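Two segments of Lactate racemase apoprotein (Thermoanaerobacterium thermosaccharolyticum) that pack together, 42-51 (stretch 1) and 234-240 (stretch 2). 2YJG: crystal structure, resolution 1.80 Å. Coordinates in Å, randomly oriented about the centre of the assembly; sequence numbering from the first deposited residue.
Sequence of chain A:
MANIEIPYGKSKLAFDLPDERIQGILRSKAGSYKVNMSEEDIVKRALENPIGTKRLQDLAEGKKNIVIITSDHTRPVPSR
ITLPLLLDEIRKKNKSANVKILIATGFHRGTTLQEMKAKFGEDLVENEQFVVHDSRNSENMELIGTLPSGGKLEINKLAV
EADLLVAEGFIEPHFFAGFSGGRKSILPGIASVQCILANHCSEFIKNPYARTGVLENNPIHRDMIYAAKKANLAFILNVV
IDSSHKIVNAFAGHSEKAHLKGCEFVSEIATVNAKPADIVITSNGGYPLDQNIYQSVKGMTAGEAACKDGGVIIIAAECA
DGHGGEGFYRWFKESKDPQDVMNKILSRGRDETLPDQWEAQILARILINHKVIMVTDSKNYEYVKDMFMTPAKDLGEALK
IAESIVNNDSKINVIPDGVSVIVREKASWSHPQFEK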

# COMPACT_ATOMS: atom_id res chain seq x y z
N ILE A 42 15.44 -11.12 -19.85
CA ILE A 42 14.92 -10.57 -21.12
C ILE A 42 14.82 -9.07 -20.97
O ILE A 42 15.22 -8.33 -21.86
N VAL A 43 14.29 -8.62 -19.83
CA VAL A 43 14.17 -7.21 -19.53
C VAL A 43 15.54 -6.50 -19.50
O VAL A 43 15.73 -5.52 -20.18
N LYS A 44 16.52 -7.04 -18.76
CA LYS A 44 17.85 -6.42 -18.72
C LYS A 44 18.50 -6.33 -20.11
O LYS A 44 19.11 -5.32 -20.44
N ARG A 45 18.36 -7.37 -20.91
CA ARG A 45 18.87 -7.33 -22.28
C ARG A 45 18.33 -6.12 -23.03
O ARG A 45 19.09 -5.40 -23.68
N ALA A 46 17.02 -5.90 -22.94
CA ALA A 46 16.41 -4.72 -23.56
C ALA A 46 17.03 -3.45 -23.05
O ALA A 46 17.38 -2.57 -23.82
N LEU A 47 17.07 -3.31 -21.73
CA LEU A 47 17.61 -2.12 -21.11
C LEU A 47 19.10 -1.92 -21.51
O LEU A 47 19.54 -0.79 -21.74
N GLU A 48 19.84 -3.02 -21.60
CA GLU A 48 21.26 -2.92 -21.94
C GLU A 48 21.50 -2.63 -23.46
O GLU A 48 22.62 -2.30 -23.86
N ASN A 49 20.44 -2.69 -24.28
CA ASN A 49 20.54 -2.60 -25.74
C ASN A 49 19.39 -1.71 -26.23
O ASN A 49 18.46 -2.19 -26.97
N PRO A 50 19.40 -0.42 -25.80
CA PRO A 50 18.33 0.47 -26.13
C PRO A 50 18.26 0.74 -27.65
O PRO A 50 19.29 0.78 -28.33
N ILE A 51 17.05 0.88 -28.15
CA ILE A 51 16.83 1.15 -29.55
C ILE A 51 16.64 2.65 -29.76
O ILE A 51 15.60 3.21 -29.41
N ALA A 234 10.95 10.28 -23.15
CA ALA A 234 12.35 10.13 -23.53
C ALA A 234 12.85 8.69 -23.62
O ALA A 234 13.84 8.37 -24.28
N PHE A 235 12.16 7.79 -22.95
CA PHE A 235 12.56 6.38 -22.89
C PHE A 235 11.32 5.54 -22.51
O PHE A 235 10.54 5.95 -21.63
N ILE A 236 11.20 4.38 -23.18
CA ILE A 236 10.21 3.36 -22.82
C ILE A 236 10.84 1.97 -22.59
O ILE A 236 11.97 1.67 -23.09
N LEU A 237 10.15 1.13 -21.81
CA LEU A 237 10.46 -0.31 -21.72
C LEU A 237 9.10 -0.90 -21.99
O LEU A 237 8.15 -0.63 -21.24
N ASN A 238 8.96 -1.61 -23.08
CA ASN A 238 7.69 -2.33 -23.36
C ASN A 238 7.95 -3.83 -23.49
O ASN A 238 8.86 -4.22 -24.20
N VAL A 239 7.15 -4.65 -22.82
CA VAL A 239 7.26 -6.08 -22.87
C VAL A 239 6.20 -6.67 -23.81
O VAL A 239 5.22 -6.04 -24.19
N VAL A 240 6.49 -7.89 -24.22
CA VAL A 240 5.54 -8.72 -24.93
C VAL A 240 5.37 -9.91 -24.01
O VAL A 240 6.34 -10.50 -23.55

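Two segments at least 185 residues apart in sequence meet without a hydrogen bond or salt bridge between them; every side-chain contact across the interface is apolar. It illustrates a general principle of helix-on-strand packing: one face of each element supplies the hydrocarbon, and the two side-chain hydrogen bonds lie within the helical segment. The helix runs roughly antiparallel to the strand, at 148°, and the axes approach to 9.5 Å.

L237 has the largest covered area, 68 Å². Its CA-to-CB bond points toward the helix, and with chi1 t and chi2 p its methyls pack against V43, A46 and L47. CD2 of L237 lies 3.6 Å from CG1 of V43, the closest approach in the interface, while CD1 of L237 lies 4.1 Å from CB of A46 and 4.4 Å from CD2 of L47. A46 also points toward the strand, its CB meeting the leucine. V43, in the t rotamer, leaves sideways and reaches V239 (rotamer m) as well, CG2 of V43 to CG1 of V239 at 4.3 Å.

At the other end, L47 (m, t) and F235 (chi1 t) both start sideways, but their ends come nearer. CD2 of L47 meets the edge of the phenyl ring, 3.9 Å from CE1 of F235. P50 points toward the strand and places its CB 4.2 Å from CE2 of F235.

Strand alternation accounts for the absence of I236, which points away. Within the helical segment, K44 NZ forms a salt bridge with OE2 of E48 at 2.7 Å, its hydrogen bond weak, and ND2 of N49 donates to the backbone O of R45 at 2.8 Å.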

# COMPACT_ATOMS: atom_id res chain seq x y z
CB ILE A 42 13.55 -11.18 -21.45
CG1 ILE A 42 13.73 -12.62 -21.90
CG2 ILE A 42 12.88 -10.38 -22.52
CD1 ILE A 42 12.46 -13.31 -22.09
CB VAL A 43 13.37 -6.94 -18.23
CG1 VAL A 43 13.31 -5.45 -17.94
CG2 VAL A 43 11.97 -7.53 -18.36
CB LYS A 44 18.78 -7.20 -17.80
CG LYS A 44 18.54 -7.06 -16.31
CD LYS A 44 19.30 -5.85 -15.76
CE LYS A 44 20.84 -5.92 -15.95
NZ LYS A 44 21.58 -4.62 -16.45
CB ARG A 45 18.53 -8.63 -23.05
CG ARG A 45 19.06 -8.73 -24.49
CD ARG A 45 18.58 -10.00 -25.24
NE ARG A 45 17.13 -10.02 -25.41
CZ ARG A 45 16.43 -10.95 -26.07
NH1 ARG A 45 17.03 -11.97 -26.68
NH2 ARG A 45 15.09 -10.84 -26.12
CB ALA A 46 14.89 -4.68 -23.27
CB LEU A 47 17.47 -2.16 -19.59
CG LEU A 47 16.01 -2.09 -19.07
CD1 LEU A 47 16.01 -2.38 -17.54
CD2 LEU A 47 15.32 -0.76 -19.43
CB GLU A 48 21.97 -4.19 -21.50
CG GLU A 48 22.15 -4.45 -19.95
CD GLU A 48 22.49 -5.90 -19.61
OE1 GLU A 48 22.96 -6.67 -20.49
OE2 GLU A 48 22.32 -6.31 -18.46
CB ASN A 49 20.46 -4.00 -26.34
CG ASN A 49 21.69 -4.87 -25.95
OD1 ASN A 49 22.75 -4.74 -26.56
ND2 ASN A 49 21.53 -5.75 -24.95
CB PRO A 50 18.66 1.76 -25.37
CG PRO A 50 20.20 1.62 -25.02
CD PRO A 50 20.42 0.19 -24.91
CB ILE A 51 15.58 0.38 -30.08
CG1 ILE A 51 15.79 -1.13 -29.96
CG2 ILE A 51 15.25 0.82 -31.50
CD1 ILE A 51 14.46 -1.91 -29.65
CB ALA A 234 13.21 10.91 -22.52
CB PHE A 235 13.66 6.20 -21.83
CG PHE A 235 14.33 4.87 -21.85
CD1 PHE A 235 13.83 3.80 -21.11
CD2 PHE A 235 15.52 4.70 -22.54
CE1 PHE A 235 14.49 2.60 -21.12
CE2 PHE A 235 16.15 3.53 -22.53
CZ PHE A 235 15.66 2.49 -21.80
CB ILE A 236 9.07 3.29 -23.85
CG1 ILE A 236 9.54 2.59 -25.13
CG2 ILE A 236 8.45 4.72 -24.09
CD1 ILE A 236 8.34 2.24 -26.11
CB LEU A 237 10.98 -0.72 -20.34
CG LEU A 237 10.92 -2.23 -20.07
CD1 LEU A 237 11.89 -2.96 -21.01
CD2 LEU A 237 11.11 -2.64 -18.63
CB ASN A 238 7.04 -1.84 -24.65
CG ASN A 238 6.27 -0.55 -24.51
OD1 ASN A 238 6.27 0.14 -23.48
ND2 ASN A 238 5.62 -0.21 -25.58
CB VAL A 239 7.19 -6.73 -21.48
CG1 VAL A 239 8.44 -6.41 -20.63
CG2 VAL A 239 5.90 -6.39 -20.73
CB VAL A 240 6.02 -9.11 -26.27
CG1 VAL A 240 5.02 -10.08 -26.89
CG2 VAL A 240 6.22 -7.85 -27.18